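Local coordinates for extracellular invertase (Aspergillus kawachii, PDB 5XH8), which hydrolyses beta-fructofuranosides such as sucrose and transfers fructosyl groups with high activity, probably building fructooligosaccharides such as 1-kestose, at residues Leu114-Ser119 / Gly132-Ser137; Phe316-Ala321 / Ser344-Ser349; Arg374-Leu379 / Gln412-Ser417; Ala424-Gly429 / Gly595-Trp600; Leu458-Ser463 / Ser475-Leu480. All blocks are in the same frame, centred on the assembly; numbering follows the deposited sequence.

Interaction 1: residues Leu114-Ser119 / Gly132-Ser137; sequences LYTSVS and GSETQS
The two inner strands of a four-stranded antiparallel blade of the GH32 beta-propeller meet here, with Tyr115 opposite Ser137 and Ser117 opposite Thr135 as hydrogen-bonded pairs. Each pair is tied by two backbone bonds, and past the strand ends Ser119 N still reaches Ser133 O (3.1 Å).

On the face with Tyr115 and Ser117, three hydroxyls run in a row. Ser117 OG, turned in between its own N and carbonyl carbon (chi1 41°), hydrogen-bonds Thr135 OG1 at 2.6 Å and Ser137 OG at 2.8 Å. The Tyr115 ring lies along Ser137, its CE1 3.9 Å from Ser137 CB, and its hydroxyl goes on to Asp93.

On the other face Thr116 and Gln136 lie side by side. The bend of the Gln136 chain at chi2 (-59°) turns the amide toward Thr116, whose OG1 gives its proton to Gln136 OE1 (2.7 Å) on a lone pair. Thr116 CG2 packs on Glu134 CB at 3.7 Å.

This second face looks onto strand 166-176: Gln136 NE2 binds Phe169 O, and Glu134 salt-bridges Arg170 through OE2, while OE1 takes bonds from Tyr129 OH and Phe169 N. Arg170, Asp171 and Pro172 match the RDP motif of the family. Thr116 OG1, giving its proton to Gln136 and bonded to Asp171 N, is held by two bonds, consistent with a second-shell role in positioning that motif.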
# COMPACT_ATOMS: atom_id res chain seq x y z
N LEU A 114 -7.20 0.64 14.58
CA LEU A 114 -6.01 0.57 13.75
C LEU A 114 -5.52 -0.88 13.80
O LEU A 114 -5.19 -1.38 14.88
CB LEU A 114 -4.93 1.53 14.25
CG LEU A 114 -3.62 1.59 13.45
CD1 LEU A 114 -3.84 2.08 12.04
CD2 LEU A 114 -2.61 2.48 14.16
N TYR A 115 -5.42 -1.54 12.65
CA TYR A 115 -5.14 -2.98 12.61
C TYR A 115 -4.26 -3.36 11.44
O TYR A 115 -4.14 -2.61 10.44
CB TYR A 115 -6.45 -3.77 12.55
CG TYR A 115 -7.17 -3.76 11.20
CD1 TYR A 115 -7.97 -2.68 10.82
CD2 TYR A 115 -7.05 -4.81 10.31
CE1 TYR A 115 -8.62 -2.67 9.60
CE2 TYR A 115 -7.68 -4.80 9.08
CZ TYR A 115 -8.47 -3.72 8.72
OH TYR A 115 -9.13 -3.72 7.52
N THR A 116 -3.66 -4.54 11.54
CA THR A 116 -2.82 -5.03 10.47
C THR A 116 -3.67 -5.72 9.41
O THR A 116 -4.26 -6.78 9.65
CB THR A 116 -1.69 -5.95 10.95
OG1 THR A 116 -0.84 -5.24 11.85
CG2 THR A 116 -0.85 -6.42 9.75
N SER A 117 -3.69 -5.10 8.23
CA SER A 117 -4.38 -5.58 7.04
C SER A 117 -3.37 -6.39 6.20
O SER A 117 -2.31 -5.88 5.85
CB SER A 117 -4.95 -4.39 6.28
OG SER A 117 -4.07 -3.28 6.24
N VAL A 118 -3.68 -7.66 5.92
CA VAL A 118 -2.76 -8.60 5.29
C VAL A 118 -3.16 -8.89 3.81
O VAL A 118 -4.31 -9.25 3.50
CB VAL A 118 -2.65 -9.90 6.09
CG1 VAL A 118 -1.77 -10.94 5.40
CG2 VAL A 118 -2.13 -9.61 7.50
N SER A 119 -2.18 -8.71 2.92
CA SER A 119 -2.36 -8.91 1.48
C SER A 119 -1.56 -10.07 0.86
O SER A 119 -1.83 -10.45 -0.29
CB SER A 119 -2.00 -7.63 0.75
OG SER A 119 -2.82 -6.56 1.17
N GLY A 132 4.96 -5.32 1.34
CA GLY A 132 3.54 -5.02 1.41
C GLY A 132 2.66 -6.12 1.99
O GLY A 132 1.44 -6.00 1.95
N SER A 133 3.23 -7.20 2.55
CA SER A 133 2.39 -8.24 3.14
C SER A 133 1.53 -7.72 4.34
O SER A 133 0.38 -8.14 4.51
CB SER A 133 3.19 -9.52 3.45
OG SER A 133 4.25 -9.26 4.30
N GLU A 134 2.06 -6.76 5.11
CA GLU A 134 1.41 -6.20 6.27
C GLU A 134 1.36 -4.66 6.18
O GLU A 134 2.40 -3.98 6.12
CB GLU A 134 2.13 -6.64 7.54
CG GLU A 134 2.21 -8.16 7.73
CD GLU A 134 3.18 -8.55 8.82
OE1 GLU A 134 4.33 -8.04 8.79
OE2 GLU A 134 2.78 -9.36 9.71
N THR A 135 0.14 -4.13 6.15
CA THR A 135 -0.09 -2.69 6.21
C THR A 135 -0.96 -2.42 7.43
O THR A 135 -1.49 -3.35 8.05
CB THR A 135 -0.76 -2.17 4.93
OG1 THR A 135 -2.01 -2.83 4.73
CG2 THR A 135 0.11 -2.44 3.70
N GLN A 136 -1.07 -1.16 7.81
CA GLN A 136 -1.94 -0.80 8.94
C GLN A 136 -3.06 0.09 8.42
O GLN A 136 -2.80 1.12 7.77
CB GLN A 136 -1.15 -0.13 10.08
CG GLN A 136 0.29 -0.60 10.23
CD GLN A 136 0.41 -2.09 10.49
OE1 GLN A 136 -0.43 -2.69 11.16
NE2 GLN A 136 1.47 -2.69 9.96
N SER A 137 -4.31 -0.33 8.69
CA SER A 137 -5.52 0.28 8.15
C SER A 137 -6.44 0.68 9.27
O SER A 137 -6.31 0.21 10.41
CB SER A 137 -6.23 -0.70 7.20
OG SER A 137 -5.45 -0.90 6.03
O HOH W 1 -1.33 -5.70 3.19

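Interaction 2: residues Phe316-Ala321 / Ser344-Ser349; sequences FSSYAA and SYVWLS. With NA (sodium ion), chain B.
Trp347 has CG anti to its backbone N (chi1 179°), which lays the indole beside the opposite strand: CE3 comes 3.9 Å from Ala320 CB and 4.1 Å from Tyr319 CB. Leu348 takes the same turn (chi1 -171°) on the other face and pushes CD1 against Ser318 OG at 3.7 Å. That hydroxyl has its polar partner in Asp313, while Tyr319 leads its ring away from Trp347 to reach Glu248.

The two strands are antiparallel neighbours in one mixed sheet of the propeller. Tyr319 and Trp347 form an antiparallel hydrogen-bonded pair, joined by two backbone bonds, and Ser349 N adds a bond to Ser317 O. Beyond Tyr319, Ala320 adopts left-handed backbone angles and Ala321 comes opposite Val346. Ala321 CB rests on Val346 CG2 at 3.9 Å, and Tyr345 bonds Ala322 through the backbone.

Where the first strand begins, the backbone also serves a sodium ion. Ser318 O binds it at 2.4 Å, with Phe316 O longer at 2.9 Å; a water and the carbonyls of His287 and Gly315 complete the set. A second water bridges Ser317 OG and Ser349 O, and the indole NE1 of Trp347 bonds Ile39 O.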
# COMPACT_ATOMS: atom_id res chain seq x y z
N PHE A 316 3.82 -22.60 28.52
CA PHE A 316 4.33 -22.87 27.17
C PHE A 316 3.34 -22.33 26.11
O PHE A 316 3.75 -21.63 25.18
CB PHE A 316 4.61 -24.37 26.98
CG PHE A 316 5.18 -24.73 25.63
CD1 PHE A 316 4.33 -24.92 24.52
CD2 PHE A 316 6.55 -24.91 25.46
CE1 PHE A 316 4.83 -25.26 23.28
CE2 PHE A 316 7.07 -25.24 24.22
CZ PHE A 316 6.21 -25.43 23.14
N SER A 317 2.05 -22.58 26.32
CA SER A 317 0.98 -22.21 25.39
C SER A 317 0.41 -20.80 25.62
O SER A 317 -0.51 -20.39 24.92
CB SER A 317 -0.14 -23.27 25.44
OG SER A 317 0.35 -24.55 25.03
N SER A 318 0.95 -20.09 26.61
CA SER A 318 0.55 -18.74 26.95
C SER A 318 1.30 -17.74 26.10
O SER A 318 2.51 -17.83 26.00
CB SER A 318 0.88 -18.45 28.41
OG SER A 318 0.17 -19.31 29.26
N TYR A 319 0.58 -16.77 25.51
CA TYR A 319 1.17 -15.86 24.53
C TYR A 319 0.26 -14.68 24.18
O TYR A 319 -0.87 -14.61 24.65
CB TYR A 319 1.53 -16.64 23.25
CG TYR A 319 2.59 -16.01 22.37
CD1 TYR A 319 3.88 -15.73 22.87
CD2 TYR A 319 2.35 -15.75 21.02
CE1 TYR A 319 4.85 -15.20 22.06
CE2 TYR A 319 3.31 -15.18 20.22
CZ TYR A 319 4.57 -14.92 20.74
OH TYR A 319 5.56 -14.33 19.97
N ALA A 320 0.81 -13.72 23.42
CA ALA A 320 0.00 -12.76 22.66
C ALA A 320 -0.87 -11.88 23.51
O ALA A 320 -1.95 -11.50 23.07
CB ALA A 320 -0.85 -13.49 21.62
N ALA A 321 -0.43 -11.53 24.73
CA ALA A 321 -1.30 -10.79 25.63
C ALA A 321 -1.71 -9.44 25.07
O ALA A 321 -0.90 -8.72 24.46
CB ALA A 321 -0.67 -10.64 27.00
N SER A 344 -5.00 -6.96 31.46
CA SER A 344 -4.40 -7.78 30.41
C SER A 344 -5.03 -9.19 30.35
O SER A 344 -5.19 -9.88 31.38
CB SER A 344 -2.91 -7.95 30.67
OG SER A 344 -2.28 -8.55 29.56
N TYR A 345 -5.41 -9.59 29.13
CA TYR A 345 -5.83 -10.94 28.80
C TYR A 345 -4.72 -11.63 28.04
O TYR A 345 -4.37 -11.23 26.92
CB TYR A 345 -7.10 -10.95 27.93
CG TYR A 345 -8.33 -10.43 28.60
CD1 TYR A 345 -8.59 -9.06 28.66
CD2 TYR A 345 -9.26 -11.29 29.16
CE1 TYR A 345 -9.72 -8.57 29.28
CE2 TYR A 345 -10.40 -10.83 29.77
CZ TYR A 345 -10.63 -9.46 29.84
OH TYR A 345 -11.76 -8.97 30.45
N VAL A 346 -4.19 -12.68 28.63
CA VAL A 346 -3.24 -13.57 27.98
C VAL A 346 -3.98 -14.64 27.18
O VAL A 346 -5.00 -15.13 27.62
CB VAL A 346 -2.36 -14.25 29.04
CG1 VAL A 346 -1.38 -15.25 28.42
CG2 VAL A 346 -1.59 -13.19 29.83
N TRP A 347 -3.45 -15.01 26.02
CA TRP A 347 -4.01 -16.09 25.20
C TRP A 347 -3.41 -17.41 25.66
O TRP A 347 -2.20 -17.50 25.86
CB TRP A 347 -3.63 -15.88 23.73
CG TRP A 347 -4.08 -16.89 22.72
CD1 TRP A 347 -5.30 -17.47 22.63
CD2 TRP A 347 -3.31 -17.40 21.63
NE1 TRP A 347 -5.34 -18.31 21.55
CE2 TRP A 347 -4.13 -18.29 20.92
CE3 TRP A 347 -1.99 -17.19 21.19
CZ2 TRP A 347 -3.69 -18.97 19.78
CZ3 TRP A 347 -1.55 -17.87 20.06
CH2 TRP A 347 -2.39 -18.75 19.37
N LEU A 348 -4.25 -18.43 25.76
CA LEU A 348 -3.79 -19.82 25.95
C LEU A 348 -4.18 -20.59 24.70
O LEU A 348 -5.34 -21.00 24.54
CB LEU A 348 -4.42 -20.44 27.20
CG LEU A 348 -3.87 -21.82 27.63
CD1 LEU A 348 -2.43 -21.67 28.09
CD2 LEU A 348 -4.72 -22.47 28.74
N SER A 349 -3.22 -20.75 23.80
CA SER A 349 -3.43 -21.51 22.60
C SER A 349 -3.84 -22.94 22.93
O SER A 349 -3.25 -23.58 23.81
CB SER A 349 -2.15 -21.56 21.75
OG SER A 349 -2.29 -22.54 20.71
NA NA B . 4.47 -19.13 26.36
O HOH W 2 -1.67 -25.72 23.71
O HOH W 3 5.51 -17.81 28.10

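Interaction 3: residues Arg374-Leu379 / Gln412-Ser417; sequences RELRVL and QTLGIS
Backbone bonding comes first: Glu375 with Ser417, Arg377 with Gly415 and Leu379 with Thr413 are antiparallel hydrogen-bonded pairs, each joined by two bonds. The shortest runs from Gly415 N to Arg377 O, 2.7 Å. One water adds a side link, giving a proton to Glu375 O and hydrogen-bonding Ser417 OG.

Apolar contacts lie on both faces. Gly415 has no side chain where a CB would crowd Leu379 CB and Arg377 O; Leu379 CB lies 3.7 Å from Gly415 CA, and further along Leu379 CD2 runs beside Thr413 CG2, both pointing the same way (4.0 Å). On the reverse face the CB of Leu376 meets CD1 of Leu414 at 4.2 Å, and its CD2 touches Ile416 CG1. The tightest of these meetings is Val378 CG1 on Gln412 CG, 3.4 Å.

The charged groups find their partners outside the pair. The Arg374 chain, extended from CG to NE (chi2 171°), passes CD across Ile416 CG2 at 3.8 Å and carries the guanidinium on to Asp313 and to Glu552, on a strand of the C-terminal sandwich. Glu375 salt-bridges Arg341 and Arg420.

Strand 408-418 continues the last propeller sheet just before the chain enters helix 420-426. The carboxylates of Asp313 and Glu552 probably balance the buried guanidinium charge of Arg374, and the link to Glu552 ties the propeller sheet to the sandwich.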
# COMPACT_ATOMS: atom_id res chain seq x y z
N ARG A 374 -6.27 -9.95 34.07
CA ARG A 374 -5.30 -9.68 35.13
C ARG A 374 -5.07 -8.16 35.28
O ARG A 374 -4.91 -7.44 34.28
CB ARG A 374 -3.99 -10.37 34.84
CG ARG A 374 -4.09 -11.88 34.91
CD ARG A 374 -2.87 -12.62 34.43
NE ARG A 374 -3.17 -14.06 34.48
CZ ARG A 374 -2.38 -15.04 34.04
NH1 ARG A 374 -1.20 -14.78 33.48
NH2 ARG A 374 -2.78 -16.29 34.17
N GLU A 375 -5.10 -7.70 36.54
CA GLU A 375 -4.65 -6.36 36.92
C GLU A 375 -3.13 -6.35 36.97
O GLU A 375 -2.52 -7.26 37.55
CB GLU A 375 -5.26 -5.93 38.27
CG GLU A 375 -6.71 -5.56 38.16
CD GLU A 375 -7.35 -5.23 39.50
OE1 GLU A 375 -6.61 -4.82 40.38
OE2 GLU A 375 -8.59 -5.34 39.65
N LEU A 376 -2.53 -5.35 36.31
CA LEU A 376 -1.10 -5.11 36.40
C LEU A 376 -0.85 -3.83 37.19
O LEU A 376 -1.57 -2.81 37.02
CB LEU A 376 -0.47 -5.02 35.02
CG LEU A 376 -0.66 -6.21 34.08
CD1 LEU A 376 0.21 -6.01 32.84
CD2 LEU A 376 -0.35 -7.55 34.74
N ARG A 377 0.15 -3.88 38.08
CA ARG A 377 0.51 -2.71 38.92
C ARG A 377 1.95 -2.86 39.39
O ARG A 377 2.55 -3.92 39.25
CB ARG A 377 -0.43 -2.59 40.13
CG ARG A 377 -0.25 -3.64 41.22
CD ARG A 377 -1.35 -3.57 42.28
NE ARG A 377 -1.12 -4.51 43.39
CZ ARG A 377 -0.23 -4.35 44.38
NH1 ARG A 377 0.62 -3.31 44.42
NH2 ARG A 377 -0.14 -5.29 45.33
N VAL A 378 2.51 -1.78 39.95
CA VAL A 378 3.86 -1.87 40.52
C VAL A 378 3.72 -2.53 41.88
O VAL A 378 2.91 -2.10 42.68
CB VAL A 378 4.55 -0.48 40.64
CG1 VAL A 378 5.97 -0.66 41.17
CG2 VAL A 378 4.60 0.20 39.29
N LEU A 379 4.45 -3.63 42.10
CA LEU A 379 4.36 -4.35 43.36
C LEU A 379 5.64 -4.09 44.14
O LEU A 379 6.73 -4.20 43.57
CB LEU A 379 4.18 -5.86 43.15
CG LEU A 379 4.28 -6.74 44.41
CD1 LEU A 379 3.18 -6.41 45.39
CD2 LEU A 379 4.24 -8.22 44.07
N GLN A 412 11.15 -3.93 44.07
CA GLN A 412 10.08 -3.53 43.15
C GLN A 412 10.00 -4.54 42.01
O GLN A 412 11.03 -5.01 41.51
CB GLN A 412 10.39 -2.14 42.60
CG GLN A 412 9.24 -1.46 41.88
CD GLN A 412 9.72 -0.32 41.00
OE1 GLN A 412 10.51 -0.50 40.08
NE2 GLN A 412 9.23 0.86 41.28
N THR A 413 8.78 -4.86 41.60
CA THR A 413 8.54 -5.78 40.49
C THR A 413 7.14 -5.54 39.92
O THR A 413 6.37 -4.68 40.41
CB THR A 413 8.68 -7.25 40.95
OG1 THR A 413 8.75 -8.11 39.82
CG2 THR A 413 7.53 -7.68 41.82
N LEU A 414 6.80 -6.29 38.88
CA LEU A 414 5.45 -6.19 38.30
C LEU A 414 4.48 -7.06 39.11
O LEU A 414 4.70 -8.27 39.27
CB LEU A 414 5.43 -6.60 36.82
CG LEU A 414 4.05 -6.48 36.15
CD1 LEU A 414 3.67 -5.02 35.97
CD2 LEU A 414 4.00 -7.23 34.83
N GLY A 415 3.43 -6.43 39.60
CA GLY A 415 2.33 -7.11 40.26
C GLY A 415 1.36 -7.67 39.22
O GLY A 415 0.93 -6.93 38.32
N ILE A 416 1.06 -8.96 39.35
CA ILE A 416 0.14 -9.71 38.48
C ILE A 416 -0.89 -10.37 39.39
O ILE A 416 -0.54 -11.23 40.19
CB ILE A 416 0.90 -10.81 37.67
CG1 ILE A 416 2.09 -10.21 36.89
CG2 ILE A 416 -0.06 -11.53 36.73
CD1 ILE A 416 3.03 -11.20 36.28
N SER A 417 -2.16 -9.98 39.27
CA SER A 417 -3.23 -10.58 40.05
C SER A 417 -4.51 -10.69 39.20
O SER A 417 -4.67 -9.98 38.21
CB SER A 417 -3.52 -9.74 41.30
OG SER A 417 -3.88 -8.43 40.90
O HOH W 4 -1.82 -6.66 40.34

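Interaction 4: residues Ala424-Gly429 / Gly595-Trp600; sequences AALLSG and GLYDAW
Ala425 meets Tyr597 face-on where helix 420-426, the link between propeller and C-terminal sandwich, comes to its end against the tail that follows the sandwich's strand 585-594. Its CB sits over the middle of the ring, 3.4 Å from the centroid and 13° off the normal, a close CH-pi contact. Tyr597 offers that face because its CG stands between its own N and carbonyl carbon (chi1 69°); its hydroxyl runs on to Ala74 O, back in the propeller.

Next comes Leu426, whose CD2 divides its contact between two residues, 3.8 Å from Tyr597 CE1 and 3.9 Å from Leu596 CD2. The two leucines lie side by side and point the same way, into a patch that Val457 also lines. Leu426 O takes a CA-H...O contact from Leu596 CA.

Further on, Ser428 folds its hydroxyl back to the helix, giving its proton to Ala425 O at 2.7 Å; the same oxygen accepts from Ser428 N, so two donors grip it at the helix end. At Gly429 one water bridges the two segments: it donates to Leu426 O at 2.7 Å, accepts from Leu596 N at 2.9 Å, and takes a weak third bond from Gly429 N at 3.3 Å.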
# COMPACT_ATOMS: atom_id res chain seq x y z
N ALA A 424 -13.52 -12.20 42.89
CA ALA A 424 -14.66 -12.30 43.80
C ALA A 424 -15.72 -13.25 43.23
O ALA A 424 -16.30 -14.05 43.98
CB ALA A 424 -15.27 -10.93 44.08
N ALA A 425 -15.95 -13.18 41.91
CA ALA A 425 -16.92 -14.06 41.29
C ALA A 425 -16.45 -15.53 41.29
O ALA A 425 -17.25 -16.45 41.51
CB ALA A 425 -17.30 -13.59 39.89
N LEU A 426 -15.15 -15.76 41.10
CA LEU A 426 -14.58 -17.10 41.22
C LEU A 426 -14.79 -17.72 42.61
O LEU A 426 -14.95 -18.94 42.74
CB LEU A 426 -13.09 -17.09 40.90
CG LEU A 426 -12.64 -16.85 39.44
CD1 LEU A 426 -11.12 -16.78 39.36
CD2 LEU A 426 -13.16 -17.94 38.52
N LEU A 427 -14.77 -16.88 43.64
CA LEU A 427 -14.91 -17.33 45.03
C LEU A 427 -16.35 -17.29 45.52
O LEU A 427 -16.59 -17.54 46.69
CB LEU A 427 -14.04 -16.47 45.94
CG LEU A 427 -12.54 -16.52 45.71
CD1 LEU A 427 -11.86 -15.49 46.60
CD2 LEU A 427 -11.98 -17.91 45.95
N SER A 428 -17.31 -17.01 44.66
CA SER A 428 -18.69 -16.91 45.08
C SER A 428 -19.34 -18.28 45.27
O SER A 428 -20.51 -18.35 45.64
CB SER A 428 -19.50 -16.07 44.10
OG SER A 428 -19.58 -16.71 42.85
N GLY A 429 -18.62 -19.37 45.01
CA GLY A 429 -19.16 -20.71 45.23
C GLY A 429 -19.33 -21.04 46.71
O GLY A 429 -19.57 -20.16 47.55
N GLY A 595 -17.15 -24.45 42.37
CA GLY A 595 -18.23 -24.00 41.49
C GLY A 595 -17.87 -22.86 40.54
O GLY A 595 -18.39 -22.81 39.42
N LEU A 596 -17.00 -21.95 40.98
CA LEU A 596 -16.66 -20.72 40.22
C LEU A 596 -17.95 -19.99 39.86
O LEU A 596 -18.82 -19.85 40.71
CB LEU A 596 -15.79 -21.04 39.00
CG LEU A 596 -14.56 -21.91 39.25
CD1 LEU A 596 -13.79 -22.09 37.95
CD2 LEU A 596 -13.67 -21.37 40.35
N TYR A 597 -18.11 -19.54 38.62
CA TYR A 597 -19.35 -18.90 38.21
C TYR A 597 -19.44 -18.98 36.70
O TYR A 597 -18.46 -19.35 36.04
CB TYR A 597 -19.39 -17.43 38.67
CG TYR A 597 -18.39 -16.54 37.92
CD1 TYR A 597 -17.02 -16.58 38.22
CD2 TYR A 597 -18.81 -15.67 36.92
CE1 TYR A 597 -16.10 -15.79 37.53
CE2 TYR A 597 -17.89 -14.88 36.22
CZ TYR A 597 -16.54 -14.94 36.53
OH TYR A 597 -15.63 -14.14 35.85
N ASP A 598 -20.60 -18.61 36.15
CA ASP A 598 -20.84 -18.59 34.71
C ASP A 598 -20.47 -17.20 34.14
O ASP A 598 -21.18 -16.22 34.33
CB ASP A 598 -22.31 -18.91 34.45
CG ASP A 598 -22.65 -19.00 33.00
OD1 ASP A 598 -21.76 -18.96 32.10
OD2 ASP A 598 -23.87 -19.13 32.72
N ALA A 599 -19.35 -17.14 33.42
CA ALA A 599 -18.91 -15.89 32.80
C ALA A 599 -19.74 -15.50 31.58
O ALA A 599 -19.60 -14.37 31.11
CB ALA A 599 -17.42 -15.96 32.45
N TRP A 600 -20.58 -16.42 31.09
CA TRP A 600 -21.42 -16.21 29.93
C TRP A 600 -22.90 -16.49 30.25
O TRP A 600 -23.49 -17.38 29.64
CB TRP A 600 -20.92 -17.11 28.76
CG TRP A 600 -19.54 -16.74 28.32
CD1 TRP A 600 -18.36 -17.30 28.73
CD2 TRP A 600 -19.17 -15.66 27.43
NE1 TRP A 600 -17.29 -16.68 28.15
CE2 TRP A 600 -17.76 -15.66 27.35
CE3 TRP A 600 -19.90 -14.72 26.71
CZ2 TRP A 600 -17.05 -14.74 26.56
CZ3 TRP A 600 -19.20 -13.80 25.92
CH2 TRP A 600 -17.78 -13.82 25.86
O HOH W 5 -16.22 -21.19 43.64

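Interaction 5: residues Leu458-Ser463 / Ser475-Leu480; sequences LSAQLS and SGFQIL
Leu458, Ala460 and Leu462 close round the ring of Phe477 between the two sheets of the C-terminal beta-sandwich. Leu458 CD2 stands over one face of the ring in a CH-pi contact, 4.1 Å from the centroid and 18° off the normal, shifted toward the rim that holds CE2. Ala460 CB comes up to the ring's tip, 3.5 Å from Phe477 CZ. Leu462 slides past the phenyl in the opposite direction and touches CE2 with its CD1 at 4.0 Å; its other branch, CD2, lies 3.9 Å from Ser475 O and 4.1 Å from Gly476 CA.

What brings the ring there is the first torsion of Phe477, with CG anti to the carbonyl carbon (chi1 -58°), which lets it bridge a gap of about 9 Å between the strand axes.

Further out, strand 455-463 is held in its sheet between strands 534-547 and 585-594; Leu458, Ala460 and Leu462 bond to the first through their backbones. Phe587, from the second, meets the Phe477 ring edge-to-face, while Leu542 packs on it too. Gln461 points out on the other side and bonds Asp541 and Ser588.

Between these two segments the sheets therefore meet through apolar and CH-pi contact, and the hydroxyl of Ser475, whose CB points toward the other strand, has its need met by a bond to His579 in its own sheet.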
# COMPACT_ATOMS: atom_id res chain seq x y z
N LEU A 458 -8.20 -23.08 44.83
CA LEU A 458 -7.47 -23.58 46.01
C LEU A 458 -6.44 -22.54 46.38
O LEU A 458 -5.60 -22.20 45.54
CB LEU A 458 -6.75 -24.90 45.69
CG LEU A 458 -5.98 -25.54 46.87
CD1 LEU A 458 -5.82 -27.04 46.65
CD2 LEU A 458 -4.61 -24.92 47.11
N SER A 459 -6.48 -22.04 47.62
CA SER A 459 -5.47 -21.10 48.15
C SER A 459 -4.76 -21.72 49.35
O SER A 459 -5.40 -22.35 50.19
CB SER A 459 -6.08 -19.79 48.63
OG SER A 459 -7.25 -19.49 47.91
N ALA A 460 -3.45 -21.50 49.46
CA ALA A 460 -2.73 -21.96 50.63
C ALA A 460 -1.40 -21.27 50.70
O ALA A 460 -0.87 -20.82 49.67
CB ALA A 460 -2.51 -23.47 50.55
N GLN A 461 -0.86 -21.23 51.91
CA GLN A 461 0.49 -20.73 52.18
C GLN A 461 1.40 -21.88 52.59
O GLN A 461 1.01 -22.73 53.38
CB GLN A 461 0.47 -19.68 53.29
CG GLN A 461 -0.26 -18.40 52.92
CD GLN A 461 -1.76 -18.54 53.02
OE1 GLN A 461 -2.27 -18.88 54.10
NE2 GLN A 461 -2.48 -18.32 51.92
N LEU A 462 2.59 -21.91 52.01
CA LEU A 462 3.60 -22.90 52.33
C LEU A 462 4.81 -22.15 52.90
O LEU A 462 5.35 -21.25 52.24
CB LEU A 462 4.00 -23.72 51.10
CG LEU A 462 3.07 -24.85 50.64
CD1 LEU A 462 1.71 -24.33 50.20
CD2 LEU A 462 3.73 -25.67 49.54
N SER A 463 5.21 -22.54 54.12
CA SER A 463 6.40 -21.99 54.77
C SER A 463 7.46 -23.05 54.85
O SER A 463 7.17 -24.22 55.12
CB SER A 463 6.05 -21.50 56.16
OG SER A 463 4.96 -20.60 56.09
N SER A 475 7.48 -29.54 47.30
CA SER A 475 6.22 -29.54 48.03
C SER A 475 5.11 -28.78 47.28
O SER A 475 5.36 -27.75 46.66
CB SER A 475 6.42 -28.94 49.43
OG SER A 475 7.68 -29.32 49.99
N GLY A 476 3.89 -29.30 47.36
CA GLY A 476 2.74 -28.63 46.81
C GLY A 476 1.47 -29.43 46.98
O GLY A 476 1.18 -29.91 48.08
N PHE A 477 0.70 -29.56 45.91
CA PHE A 477 -0.55 -30.31 45.94
C PHE A 477 -0.68 -31.22 44.75
O PHE A 477 -0.12 -30.98 43.69
CB PHE A 477 -1.75 -29.38 45.99
CG PHE A 477 -1.75 -28.45 47.17
CD1 PHE A 477 -2.35 -28.83 48.37
CD2 PHE A 477 -1.16 -27.19 47.07
CE1 PHE A 477 -2.34 -27.97 49.45
CE2 PHE A 477 -1.16 -26.33 48.16
CZ PHE A 477 -1.75 -26.72 49.35
N GLN A 478 -1.44 -32.28 44.96
CA GLN A 478 -1.85 -33.18 43.91
C GLN A 478 -3.34 -32.90 43.71
O GLN A 478 -4.10 -32.88 44.67
CB GLN A 478 -1.61 -34.63 44.34
CG GLN A 478 -1.68 -35.60 43.19
CD GLN A 478 -1.51 -37.04 43.63
OE1 GLN A 478 -2.43 -37.66 44.16
NE2 GLN A 478 -0.34 -37.58 43.39
N ILE A 479 -3.74 -32.64 42.47
CA ILE A 479 -5.13 -32.27 42.16
C ILE A 479 -5.67 -33.13 41.04
O ILE A 479 -4.91 -33.82 40.37
CB ILE A 479 -5.26 -30.77 41.78
CG1 ILE A 479 -4.45 -30.45 40.50
CG2 ILE A 479 -4.81 -29.90 42.94
CD1 ILE A 479 -4.67 -29.03 39.98
N LEU A 480 -6.98 -33.05 40.83
CA LEU A 480 -7.64 -33.78 39.76
C LEU A 480 -7.24 -35.28 39.78
O LEU A 480 -6.85 -35.86 38.75
CB LEU A 480 -7.33 -33.12 38.40
CG LEU A 480 -7.79 -31.65 38.24
CD1 LEU A 480 -7.13 -30.98 37.02
CD2 LEU A 480 -9.31 -31.58 38.17

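In the fold
Interactions 2 and 3 share a sheet and touch: Ser344 N lies 2.9 Å from Arg374 O, a probable hydrogen bond, and Val346 CG2 packs 4.0 Å from Arg374 NH1. Interaction 1 belongs to another blade, its centre 22 Å from that of interaction 2, yet each has a side chain near a bound glycerol, about 5 Å from Tyr115 and about 6 Å from Ala320. Interaction 4 follows interaction 3 along the chain and leads into the sandwich, where interaction 5 lies with its nearest atoms about 5 Å away. Interactions 1 and 5 stand farthest apart, centres 46 Å.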